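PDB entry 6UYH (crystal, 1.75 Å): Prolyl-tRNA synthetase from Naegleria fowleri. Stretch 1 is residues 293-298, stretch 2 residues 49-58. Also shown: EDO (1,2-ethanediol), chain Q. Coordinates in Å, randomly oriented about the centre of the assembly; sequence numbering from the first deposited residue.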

ATOM      1  N   PRO A 293       0.820 -12.819 -18.910  1.00 22.78           N
ATOM      2  CA  PRO A 293       0.468 -13.847 -17.912  1.00 25.96           C
ATOM      3  C   PRO A 293       0.942 -13.561 -16.490  1.00 25.37           C
ATOM      4  O   PRO A 293       0.253 -13.934 -15.535  1.00 25.59           O
ATOM      5  CB  PRO A 293       1.125 -15.110 -18.485  1.00 25.00           C
ATOM      6  CG  PRO A 293       1.083 -14.894 -19.972  1.00 24.96           C
ATOM      7  CD  PRO A 293       1.279 -13.407 -20.182  1.00 22.31           C
ATOM      8  N   ARG A 294       2.085 -12.906 -16.305  1.00 25.47           N
ATOM      9  CA  ARG A 294       2.599 -12.734 -14.953  1.00 26.21           C
ATOM     10  C   ARG A 294       1.868 -11.660 -14.155  1.00 26.25           C
ATOM     11  O   ARG A 294       2.068 -11.573 -12.937  1.00 26.74           O
ATOM     12  CB  ARG A 294       4.102 -12.446 -15.007  1.00 28.68           C
ATOM     13  CG  ARG A 294       4.891 -13.699 -15.403  1.00 32.08           C
ATOM     14  CD  ARG A 294       6.232 -13.406 -16.061  1.00 37.85           C
ATOM     15  NE  ARG A 294       6.665 -14.521 -16.902  1.00 40.04           N
ATOM     16  CZ  ARG A 294       7.738 -14.500 -17.688  1.00 36.60           C
ATOM     17  NH1 ARG A 294       8.499 -13.407 -17.742  1.00 29.92           N
ATOM     18  NH2 ARG A 294       8.050 -15.564 -18.423  1.00 30.79           N
ATOM     19  N   VAL A 295       1.021 -10.849 -14.788  1.00 22.17           N
ATOM     20  CA  VAL A 295       0.205  -9.900 -14.043  1.00 22.21           C
ATOM     21  C   VAL A 295      -1.285 -10.127 -14.263  1.00 20.59           C
ATOM     22  O   VAL A 295      -2.094  -9.285 -13.885  1.00 23.98           O
ATOM     23  CB  VAL A 295       0.590  -8.442 -14.362  1.00 20.02           C
ATOM     24  CG1 VAL A 295       2.062  -8.196 -14.024  1.00 23.65           C
ATOM     25  CG2 VAL A 295       0.302  -8.108 -15.826  1.00 18.78           C
ATOM     26  N   ALA A 296      -1.666 -11.263 -14.844  1.00 22.88           N
ATOM     27  CA  ALA A 296      -3.070 -11.533 -15.147  1.00 21.45           C
ATOM     28  C   ALA A 296      -3.797 -12.025 -13.900  1.00 21.16           C
ATOM     29  O   ALA A 296      -3.409 -13.046 -13.329  1.00 24.49           O
ATOM     30  CB  ALA A 296      -3.173 -12.570 -16.264  1.00 24.76           C
ATOM     31  N   PHE A 297      -4.882 -11.332 -13.520  1.00 22.52           N
ATOM     32  CA  PHE A 297      -5.664 -11.734 -12.347  1.00 23.75           C
ATOM     33  C   PHE A 297      -6.105 -13.187 -12.463  1.00 29.72           C
ATOM     34  O   PHE A 297      -6.185 -13.911 -11.459  1.00 26.57           O
ATOM     35  CB  PHE A 297      -6.883 -10.818 -12.185  1.00 22.83           C
ATOM     36  CG  PHE A 297      -7.960 -11.077 -13.190  1.00 22.29           C
ATOM     37  CD1 PHE A 297      -9.046 -11.875 -12.877  1.00 26.84           C
ATOM     38  CD2 PHE A 297      -7.860 -10.554 -14.474  1.00 25.82           C
ATOM     39  CE1 PHE A 297     -10.027 -12.143 -13.821  1.00 29.77           C
ATOM     40  CE2 PHE A 297      -8.836 -10.816 -15.432  1.00 22.33           C
ATOM     41  CZ  PHE A 297      -9.923 -11.615 -15.105  1.00 24.93           C
ATOM     42  N   CYS A 298      -6.421 -13.618 -13.680  1.00 25.21           N
ATOM     43  CA  CYS A 298      -6.694 -15.013 -13.994  1.00 24.69           C
ATOM     44  C   CYS A 298      -5.823 -15.374 -15.186  1.00 29.16           C
ATOM     45  O   CYS A 298      -5.885 -14.704 -16.223  1.00 27.40           O
ATOM     46  CB  CYS A 298      -8.176 -15.234 -14.313  1.00 26.97           C
ATOM     47  SG  CYS A 298      -8.571 -16.876 -14.969  1.00 31.05           S
TER
HETATM   48  C1  EDO Q 615       3.916 -17.342 -16.022  1.00 39.85           C
HETATM   49  O1  EDO Q 615       5.342 -17.214 -16.051  1.00 43.51           O
HETATM   50  C2  EDO Q 615       3.565 -18.819 -15.886  1.00 40.28           C
HETATM   51  O2  EDO Q 615       4.345 -19.398 -14.836  1.00 43.57           O
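Stretch 2 49-58: PNCWFVWESV

Residues 49-58 form a helix that lies against the irregular segment 293-298 of the same chain. The two run in opposite senses in register: Val-295 pairs with Val-54 (CA to CA 5.1 Å) and, two residues on, Phe-297 pairs with Asn-50 (CA to CA 5.6 Å), so the later residue of the loop meets the earlier residue of the helix. Contact falls on the helix side that carries Asn-50, Phe-53, Val-54 and Ser-57, a spacing of three and four residues that returns to the same side with each turn; Cys-51 and Trp-55 direct their CA-to-CB bonds away. Together the stretches bury 366 Å², most of the loop's share coming from Phe-297 and Val-295. Phe-297 (chi1 p) has Asn-50 over one face of its ring: ND2 of Asn-50 is 3.5 Å from CZ of Phe-297, and CB of Asn-50 is 4.2 Å from the Phe-297 ring centroid, a CH-pi contact. A second CH-pi contact reverses the roles, with CA of Phe-297 over the face of the Phe-53 ring, 3.9 Å from its centroid. The edge of that same ring meets the loop backbone, CD2 of Phe-53 lying 3.4 Å from O of Val-295. Val-295 packs its CB 3.9 Å from CG1 of Val-54, while its CG1 reaches to 4.0 Å from CB of Ser-57. No direct hydrogen bond joins the stretches; water does so instead. Water 1 donates to O of Asn-50 and O of Val-295 and accepts from N of Phe-297, each at 2.9 Å from the water O, tying the first turn of the helix to the loop backbone. Water 2 links OG of Ser-57 (2.6 Å from its O) to O of Arg-294 (2.8 Å), bridging two atoms that stand 4.2 Å apart.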

ATOM      1  N   PRO A  49     -10.700  -4.359  -9.164  1.00 20.34           N
ATOM      2  CA  PRO A  49      -9.837  -5.470  -8.697  1.00 20.63           C
ATOM      3  C   PRO A  49      -8.844  -6.010  -9.719  1.00 20.89           C
ATOM      4  O   PRO A  49      -7.670  -6.203  -9.380  1.00 19.42           O
ATOM      5  CB  PRO A  49     -10.858  -6.539  -8.284  1.00 22.61           C
ATOM      6  CG  PRO A  49     -12.024  -5.750  -7.802  1.00 22.73           C
ATOM      7  CD  PRO A  49     -12.105  -4.574  -8.756  1.00 20.77           C
ATOM      8  N   ASN A  50      -9.284  -6.287 -10.950  1.00 21.32           N
ATOM      9  CA  ASN A  50      -8.388  -6.899 -11.930  1.00 22.13           C
ATOM     10  C   ASN A  50      -7.267  -5.948 -12.306  1.00 24.37           C
ATOM     11  O   ASN A  50      -6.173  -6.377 -12.682  1.00 20.94           O
ATOM     12  CB  ASN A  50      -9.163  -7.308 -13.179  1.00 21.99           C
ATOM     13  CG  ASN A  50     -10.270  -8.295 -12.885  1.00 25.95           C
ATOM     14  OD1 ASN A  50     -10.391  -8.807 -11.768  1.00 26.55           O
ATOM     15  ND2 ASN A  50     -11.085  -8.580 -13.894  1.00 25.86           N
ATOM     16  N   CYS A  51      -7.527  -4.659 -12.183  1.00 19.33           N
ATOM     17  CA  CYS A  51      -6.544  -3.633 -12.476  1.00 19.82           C
ATOM     18  C   CYS A  51      -5.559  -3.467 -11.328  1.00 20.77           C
ATOM     19  O   CYS A  51      -4.338  -3.465 -11.533  1.00 20.64           O
ATOM     20  CB  CYS A  51      -7.287  -2.337 -12.748  1.00 22.18           C
ATOM     21  SG  CYS A  51      -6.245  -0.892 -12.740  1.00 25.41           S
ATOM     22  N   TRP A  52      -6.078  -3.327 -10.104  1.00 19.34           N
ATOM     23  CA  TRP A  52      -5.201  -3.158  -8.952  1.00 17.93           C
ATOM     24  C   TRP A  52      -4.307  -4.376  -8.766  1.00 18.18           C
ATOM     25  O   TRP A  52      -3.168  -4.244  -8.313  1.00 19.23           O
ATOM     26  CB  TRP A  52      -6.037  -2.895  -7.688  1.00 18.26           C
ATOM     27  CG  TRP A  52      -5.202  -2.394  -6.514  1.00 16.58           C
ATOM     28  CD1 TRP A  52      -4.964  -3.045  -5.330  1.00 19.18           C
ATOM     29  CD2 TRP A  52      -4.498  -1.149  -6.437  1.00 19.22           C
ATOM     30  NE1 TRP A  52      -4.158  -2.272  -4.526  1.00 19.24           N
ATOM     31  CE2 TRP A  52      -3.862  -1.105  -5.180  1.00 19.74           C
ATOM     32  CE3 TRP A  52      -4.342  -0.067  -7.311  1.00 18.88           C
ATOM     33  CZ2 TRP A  52      -3.079  -0.019  -4.777  1.00 18.47           C
ATOM     34  CZ3 TRP A  52      -3.574   1.014  -6.906  1.00 19.89           C
ATOM     35  CH2 TRP A  52      -2.955   1.026  -5.647  1.00 19.97           C
ATOM     36  N   PHE A  53      -4.795  -5.559  -9.148  1.00 18.44           N
ATOM     37  CA  PHE A  53      -3.971  -6.765  -9.106  1.00 19.69           C
ATOM     38  C   PHE A  53      -2.662  -6.592  -9.867  1.00 22.73           C
ATOM     39  O   PHE A  53      -1.615  -7.097  -9.441  1.00 18.64           O
ATOM     40  CB  PHE A  53      -4.746  -7.956  -9.675  1.00 18.68           C
ATOM     41  CG  PHE A  53      -3.969  -9.252  -9.633  1.00 19.75           C
ATOM     42  CD1 PHE A  53      -4.015 -10.062  -8.516  1.00 23.52           C
ATOM     43  CD2 PHE A  53      -3.167  -9.641 -10.705  1.00 19.83           C
ATOM     44  CE1 PHE A  53      -3.296 -11.238  -8.466  1.00 26.43           C
ATOM     45  CE2 PHE A  53      -2.434 -10.818 -10.653  1.00 20.69           C
ATOM     46  CZ  PHE A  53      -2.500 -11.613  -9.534  1.00 23.09           C
ATOM     47  N   VAL A  54      -2.703  -5.910 -11.016  1.00 16.95           N
ATOM     48  CA  VAL A  54      -1.476  -5.683 -11.778  1.00 18.32           C
ATOM     49  C   VAL A  54      -0.487  -4.869 -10.954  1.00 19.28           C
ATOM     50  O   VAL A  54       0.707  -5.186 -10.887  1.00 20.20           O
ATOM     51  CB  VAL A  54      -1.787  -4.992 -13.118  1.00 17.61           C
ATOM     52  CG1 VAL A  54      -0.474  -4.732 -13.892  1.00 20.36           C
ATOM     53  CG2 VAL A  54      -2.700  -5.852 -13.971  1.00 18.10           C
ATOM     54  N   TRP A  55      -0.961  -3.794 -10.325  1.00 18.61           N
ATOM     55  CA  TRP A  55      -0.047  -2.958  -9.551  1.00 20.13           C
ATOM     56  C   TRP A  55       0.479  -3.706  -8.328  1.00 16.10           C
ATOM     57  O   TRP A  55       1.663  -3.603  -7.996  1.00 17.15           O
ATOM     58  CB  TRP A  55      -0.737  -1.656  -9.148  1.00 17.55           C
ATOM     59  CG  TRP A  55       0.174  -0.655  -8.499  1.00 19.07           C
ATOM     60  CD1 TRP A  55       0.034  -0.110  -7.244  1.00 21.66           C
ATOM     61  CD2 TRP A  55       1.364  -0.072  -9.059  1.00 18.18           C
ATOM     62  NE1 TRP A  55       1.060   0.785  -7.005  1.00 22.66           N
ATOM     63  CE2 TRP A  55       1.890   0.818  -8.095  1.00 19.34           C
ATOM     64  CE3 TRP A  55       2.036  -0.216 -10.283  1.00 18.72           C
ATOM     65  CZ2 TRP A  55       3.062   1.555  -8.315  1.00 19.88           C
ATOM     66  CZ3 TRP A  55       3.199   0.521 -10.502  1.00 21.36           C
ATOM     67  CH2 TRP A  55       3.698   1.395  -9.520  1.00 19.80           C
ATOM     68  N   GLU A  56      -0.371  -4.501  -7.673  1.00 17.41           N
ATOM     69  CA  GLU A  56       0.117  -5.323  -6.565  1.00 17.63           C
ATOM     70  C   GLU A  56       1.193  -6.299  -7.028  1.00 18.13           C
ATOM     71  O   GLU A  56       2.127  -6.599  -6.274  1.00 19.10           O
ATOM     72  CB  GLU A  56      -1.038  -6.088  -5.918  1.00 17.86           C
ATOM     73  CG  GLU A  56      -1.993  -5.201  -5.162  1.00 21.21           C
ATOM     74  CD  GLU A  56      -3.084  -6.006  -4.483  1.00 30.22           C
ATOM     75  OE1 GLU A  56      -3.435  -7.085  -5.004  1.00 34.57           O
ATOM     76  OE2 GLU A  56      -3.576  -5.568  -3.433  1.00 26.39           O
ATOM     77  N   SER A  57       1.053  -6.825  -8.252  1.00 20.00           N
ATOM     78  CA  SER A  57       2.036  -7.752  -8.805  1.00 20.10           C
ATOM     79  C   SER A  57       3.367  -7.053  -9.036  1.00 18.97           C
ATOM     80  O   SER A  57       4.432  -7.608  -8.746  1.00 19.72           O
ATOM     81  CB  SER A  57       1.521  -8.352 -10.111  1.00 20.70           C
ATOM     82  OG  SER A  57       0.417  -9.231  -9.896  1.00 22.53           O
ATOM     83  N   VAL A  58       3.313  -5.826  -9.536  1.00 17.03           N
ATOM     84  CA  VAL A  58       4.525  -5.029  -9.691  1.00 17.32           C
ATOM     85  C   VAL A  58       5.170  -4.792  -8.335  1.00 19.16           C
ATOM     86  O   VAL A  58       6.386  -4.956  -8.173  1.00 21.90           O
ATOM     87  CB  VAL A  58       4.199  -3.709 -10.408  1.00 19.45           C
ATOM     88  CG1 VAL A  58       5.409  -2.765 -10.372  1.00 21.89           C
ATOM     89  CG2 VAL A  58       3.801  -4.015 -11.846  1.00 19.08           C
TER
HETATM   90  O   HOH W   1      -4.883  -8.523 -14.141  1.00 19.60           O
HETATM   91  O   HOH W   2       0.981 -11.761 -10.335  1.00 32.59           O